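Local coordinates for probable starch synthase 4, chloroplastic/amyloplastic (Arabidopsis thaliana, PDB 6GNE), which is a probable starch synthase of the GT-B glycosyltransferase fold that binds adenosine-5'-diphosphate and glycan, at residues 306-311 with 464-469. Residues are numbered along the deposited sequence; the frame is centred on the assembly and turned at random.
Sequences ESRRPL and KDEEKW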
ATOM      1  N   GLU A 306       3.486 -20.939 -29.598  1.00 69.35           N
ATOM      2  CA  GLU A 306       2.692 -21.958 -28.886  1.00 71.23           C
ATOM      3  C   GLU A 306       1.470 -21.341 -28.183  1.00 71.46           C
ATOM      4  O   GLU A 306       1.530 -20.258 -27.575  1.00 66.30           O
ATOM      5  CB  GLU A 306       3.531 -22.755 -27.877  1.00 70.99           C
ATOM      6  CG  GLU A 306       4.807 -23.381 -28.439  1.00 73.99           C
ATOM      7  CD  GLU A 306       5.969 -23.295 -27.447  1.00 75.72           C
ATOM      8  OE1 GLU A 306       7.125 -23.050 -27.856  1.00 77.08           O
ATOM      9  OE2 GLU A 306       5.708 -23.388 -26.219  1.00 75.97           O
ATOM     10  N   SER A 307       0.347 -22.054 -28.320  1.00 74.47           N
ATOM     11  CA  SER A 307      -0.838 -21.918 -27.455  1.00 75.46           C
ATOM     12  C   SER A 307      -0.585 -22.782 -26.198  1.00 74.00           C
ATOM     13  O   SER A 307       0.178 -23.796 -26.246  1.00 76.33           O
ATOM     14  CB  SER A 307      -2.105 -22.389 -28.197  1.00 76.68           C
ATOM     15  OG  SER A 307      -1.800 -23.507 -29.036  1.00 74.68           O
ATOM     16  N   ARG A 308      -1.191 -22.374 -25.083  1.00 67.88           N
ATOM     17  CA  ARG A 308      -0.977 -23.062 -23.791  1.00 64.30           C
ATOM     18  C   ARG A 308       0.468 -23.080 -23.262  1.00 58.76           C
ATOM     19  O   ARG A 308       0.904 -24.046 -22.656  1.00 57.15           O
ATOM     20  CB  ARG A 308      -1.559 -24.493 -23.867  1.00 65.32           C
ATOM     21  CG  ARG A 308      -3.076 -24.491 -23.767  1.00 64.91           C
ATOM     22  CD  ARG A 308      -3.542 -24.520 -22.307  1.00 61.66           C
ATOM     23  NE  ARG A 308      -4.386 -23.376 -21.989  1.00 57.93           N
ATOM     24  CZ  ARG A 308      -4.923 -23.155 -20.807  1.00 55.56           C
ATOM     25  NH1 ARG A 308      -5.614 -22.043 -20.631  1.00 57.39           N
ATOM     26  NH2 ARG A 308      -4.731 -23.972 -19.789  1.00 54.15           N
ATOM     27  N   ARG A 309       1.159 -21.963 -23.416  1.00 54.89           N
ATOM     28  CA  ARG A 309       2.348 -21.702 -22.640  1.00 52.36           C
ATOM     29  C   ARG A 309       1.930 -20.670 -21.577  1.00 46.41           C
ATOM     30  O   ARG A 309       1.511 -19.574 -21.928  1.00 44.23           O
ATOM     31  CB  ARG A 309       3.459 -21.189 -23.552  1.00 54.61           C
ATOM     32  CG  ARG A 309       4.808 -21.225 -22.905  1.00 56.78           C
ATOM     33  CD  ARG A 309       5.945 -20.819 -23.828  1.00 60.42           C
ATOM     34  NE  ARG A 309       6.785 -21.946 -24.229  1.00 65.87           N
ATOM     35  CZ  ARG A 309       7.952 -22.329 -23.680  1.00 67.59           C
ATOM     36  NH1 ARG A 309       8.578 -23.374 -24.211  1.00 71.08           N
ATOM     37  NH2 ARG A 309       8.530 -21.706 -22.643  1.00 66.85           N
ATOM     38  N   PRO A 310       1.990 -21.036 -20.281  1.00 41.89           N
ATOM     39  CA  PRO A 310       1.546 -20.108 -19.245  1.00 40.07           C
ATOM     40  C   PRO A 310       2.517 -18.912 -19.072  1.00 38.79           C
ATOM     41  O   PRO A 310       3.730 -19.103 -19.051  1.00 37.39           O
ATOM     42  CB  PRO A 310       1.512 -20.981 -17.989  1.00 38.45           C
ATOM     43  CG  PRO A 310       2.551 -21.993 -18.230  1.00 38.68           C
ATOM     44  CD  PRO A 310       2.517 -22.276 -19.702  1.00 40.75           C
ATOM     45  N   LEU A 311       1.951 -17.711 -18.998  1.00 38.03           N
ATOM     46  CA  LEU A 311       2.702 -16.487 -18.758  1.00 37.40           C
ATOM     47  C   LEU A 311       2.642 -16.183 -17.270  1.00 35.61           C
ATOM     48  O   LEU A 311       1.570 -15.981 -16.723  1.00 36.46           O
ATOM     49  CB  LEU A 311       2.104 -15.325 -19.555  1.00 37.92           C
ATOM     50  CG  LEU A 311       2.772 -13.962 -19.389  1.00 38.15           C
ATOM     51  CD1 LEU A 311       4.162 -13.981 -19.998  1.00 39.92           C
ATOM     52  CD2 LEU A 311       1.941 -12.888 -20.063  1.00 39.16           C
ATOM     53  N   LYS A 464      -2.997 -29.405 -17.872  1.00 54.69           N
ATOM     54  CA  LYS A 464      -3.650 -30.734 -18.018  1.00 57.99           C
ATOM     55  C   LYS A 464      -5.157 -30.643 -18.387  1.00 57.49           C
ATOM     56  O   LYS A 464      -5.670 -31.517 -19.089  1.00 58.78           O
ATOM     57  CB  LYS A 464      -3.401 -31.659 -16.790  1.00 62.32           C
ATOM     58  CG  LYS A 464      -4.589 -31.839 -15.802  1.00 66.49           C
ATOM     59  CD  LYS A 464      -4.224 -32.358 -14.387  1.00 68.40           C
ATOM     60  CE  LYS A 464      -4.036 -33.895 -14.260  1.00 70.32           C
ATOM     61  NZ  LYS A 464      -5.291 -34.686 -14.021  1.00 70.91           N
ATOM     62  N   ASP A 465      -5.852 -29.600 -17.921  1.00 54.10           N
ATOM     63  CA  ASP A 465      -7.285 -29.463 -18.113  1.00 53.91           C
ATOM     64  C   ASP A 465      -7.699 -27.989 -18.313  1.00 51.61           C
ATOM     65  O   ASP A 465      -7.979 -27.247 -17.369  1.00 48.04           O
ATOM     66  CB  ASP A 465      -8.009 -30.128 -16.939  1.00 55.92           C
ATOM     67  CG  ASP A 465      -9.523 -30.361 -17.202  1.00 59.54           C
ATOM     68  OD1 ASP A 465     -10.020 -30.092 -18.325  1.00 60.48           O
ATOM     69  OD2 ASP A 465     -10.214 -30.831 -16.256  1.00 62.87           O
ATOM     70  N   GLU A 466      -7.740 -27.583 -19.573  1.00 52.45           N
ATOM     71  CA  GLU A 466      -7.986 -26.198 -19.926  1.00 52.57           C
ATOM     72  C   GLU A 466      -9.326 -25.637 -19.439  1.00 52.10           C
ATOM     73  O   GLU A 466      -9.386 -24.474 -19.040  1.00 51.51           O
ATOM     74  CB  GLU A 466      -7.879 -26.043 -21.432  1.00 55.83           C
ATOM     75  CG  GLU A 466      -8.183 -24.636 -21.946  1.00 56.99           C
ATOM     76  CD  GLU A 466      -7.727 -24.373 -23.354  1.00 58.71           C
ATOM     77  OE1 GLU A 466      -7.131 -25.276 -23.992  1.00 58.58           O
ATOM     78  OE2 GLU A 466      -7.952 -23.218 -23.783  1.00 59.76           O
ATOM     79  N   GLU A 467     -10.380 -26.439 -19.480  1.00 52.94           N
ATOM     80  CA  GLU A 467     -11.711 -25.995 -19.061  1.00 53.77           C
ATOM     81  C   GLU A 467     -11.873 -25.948 -17.533  1.00 52.83           C
ATOM     82  O   GLU A 467     -12.594 -25.109 -17.025  1.00 53.81           O
ATOM     83  CB  GLU A 467     -12.834 -26.834 -19.762  1.00 55.77           C
ATOM     84  CG  GLU A 467     -14.213 -26.959 -19.083  1.00 56.22           C
ATOM     85  CD  GLU A 467     -14.998 -25.652 -18.967  1.00 55.36           C
ATOM     86  OE1 GLU A 467     -14.915 -24.842 -19.894  1.00 54.77           O
ATOM     87  OE2 GLU A 467     -15.677 -25.427 -17.945  1.00 54.84           O
ATOM     88  N   LYS A 468     -11.202 -26.842 -16.815  1.00 53.12           N
ATOM     89  CA  LYS A 468     -11.174 -26.799 -15.343  1.00 52.30           C
ATOM     90  C   LYS A 468     -10.453 -25.529 -14.875  1.00 47.59           C
ATOM     91  O   LYS A 468     -10.861 -24.861 -13.909  1.00 46.59           O
ATOM     92  CB  LYS A 468     -10.458 -28.035 -14.776  1.00 56.19           C
ATOM     93  CG  LYS A 468     -11.241 -28.834 -13.737  1.00 60.49           C
ATOM     94  CD  LYS A 468     -10.312 -29.724 -12.874  1.00 62.57           C
ATOM     95  CE  LYS A 468     -10.917 -30.145 -11.525  1.00 64.08           C
ATOM     96  NZ  LYS A 468      -9.942 -29.956 -10.399  1.00 61.56           N
ATOM     97  N   TRP A 469      -9.369 -25.221 -15.575  1.00 43.97           N
ATOM     98  CA  TRP A 469      -8.629 -24.000 -15.374  1.00 40.36           C
ATOM     99  C   TRP A 469      -9.461 -22.757 -15.635  1.00 40.47           C
ATOM    100  O   TRP A 469      -9.370 -21.775 -14.886  1.00 39.36           O
ATOM    101  CB  TRP A 469      -7.389 -23.976 -16.264  1.00 38.10           C
ATOM    102  CG  TRP A 469      -6.598 -22.742 -16.063  1.00 35.51           C
ATOM    103  CD1 TRP A 469      -6.635 -21.597 -16.815  1.00 34.30           C
ATOM    104  CD2 TRP A 469      -5.673 -22.516 -15.015  1.00 33.49           C
ATOM    105  NE1 TRP A 469      -5.794 -20.665 -16.277  1.00 33.24           N
ATOM    106  CE2 TRP A 469      -5.182 -21.205 -15.170  1.00 32.59           C
ATOM    107  CE3 TRP A 469      -5.202 -23.301 -13.957  1.00 33.33           C
ATOM    108  CZ2 TRP A 469      -4.207 -20.662 -14.318  1.00 31.05           C
ATOM    109  CZ3 TRP A 469      -4.256 -22.760 -13.100  1.00 32.83           C
ATOM    110  CH2 TRP A 469      -3.745 -21.441 -13.303  1.00 30.51           C
TER
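R308 lies against E466 in a stacked, charge-paired contact that joins the loop before strand 311-317 to the start of helix 466-477, at the outer end of the parallel-sheet half of this GT-B fold; the centre of the contact lies about 32 Å from the centre of the chain. Three residues make it, R308, E466 and W469, and they bury 159 Å² in all. The carboxylate and guanidinium planes differ by only 12°, the evidence that the two groups are stacked nearly parallel. The aliphatic CG of E466 sits 3.8 Å above the guanidinium plane of R308, over its centre, and the carboxylate is offset toward R308 NE, which E466 CD approaches to 3.7 Å. The paired charges are more loosely spaced, with R308 NE 3.9 Å from E466 OE1, a long salt bridge in which the oxygen stands well out of the guanidinium plane and no N-H is aimed at it. On E466, CG anti to the backbone N (chi1 177°) and an extended chain beyond it lay the side chain across that face. W469 approaches differently: its CD1 is 4.0 Å from R308 NH1, in the guanidinium plane and at its edge, with the two planes 74° apart. Y462, on the preceding helix 448-464, completes the setting through a cation-pi contact with R308 and an edge-to-face contact with W469. D465 is the N-cap residue of helix 466-477, and its O accepts the bond from W469 N (3.0 Å), placing E466 and W469 in the first turn. Within the loop, R309 NE makes a nearly straight bond to E306 OE2 (2.7 Å), a direct salt bridge unlike that of R308. No hydrogen bond crosses between the segments, so R308 and E466 are probably coupled by electrostatic attraction and flat-group packing, with little directional constraint.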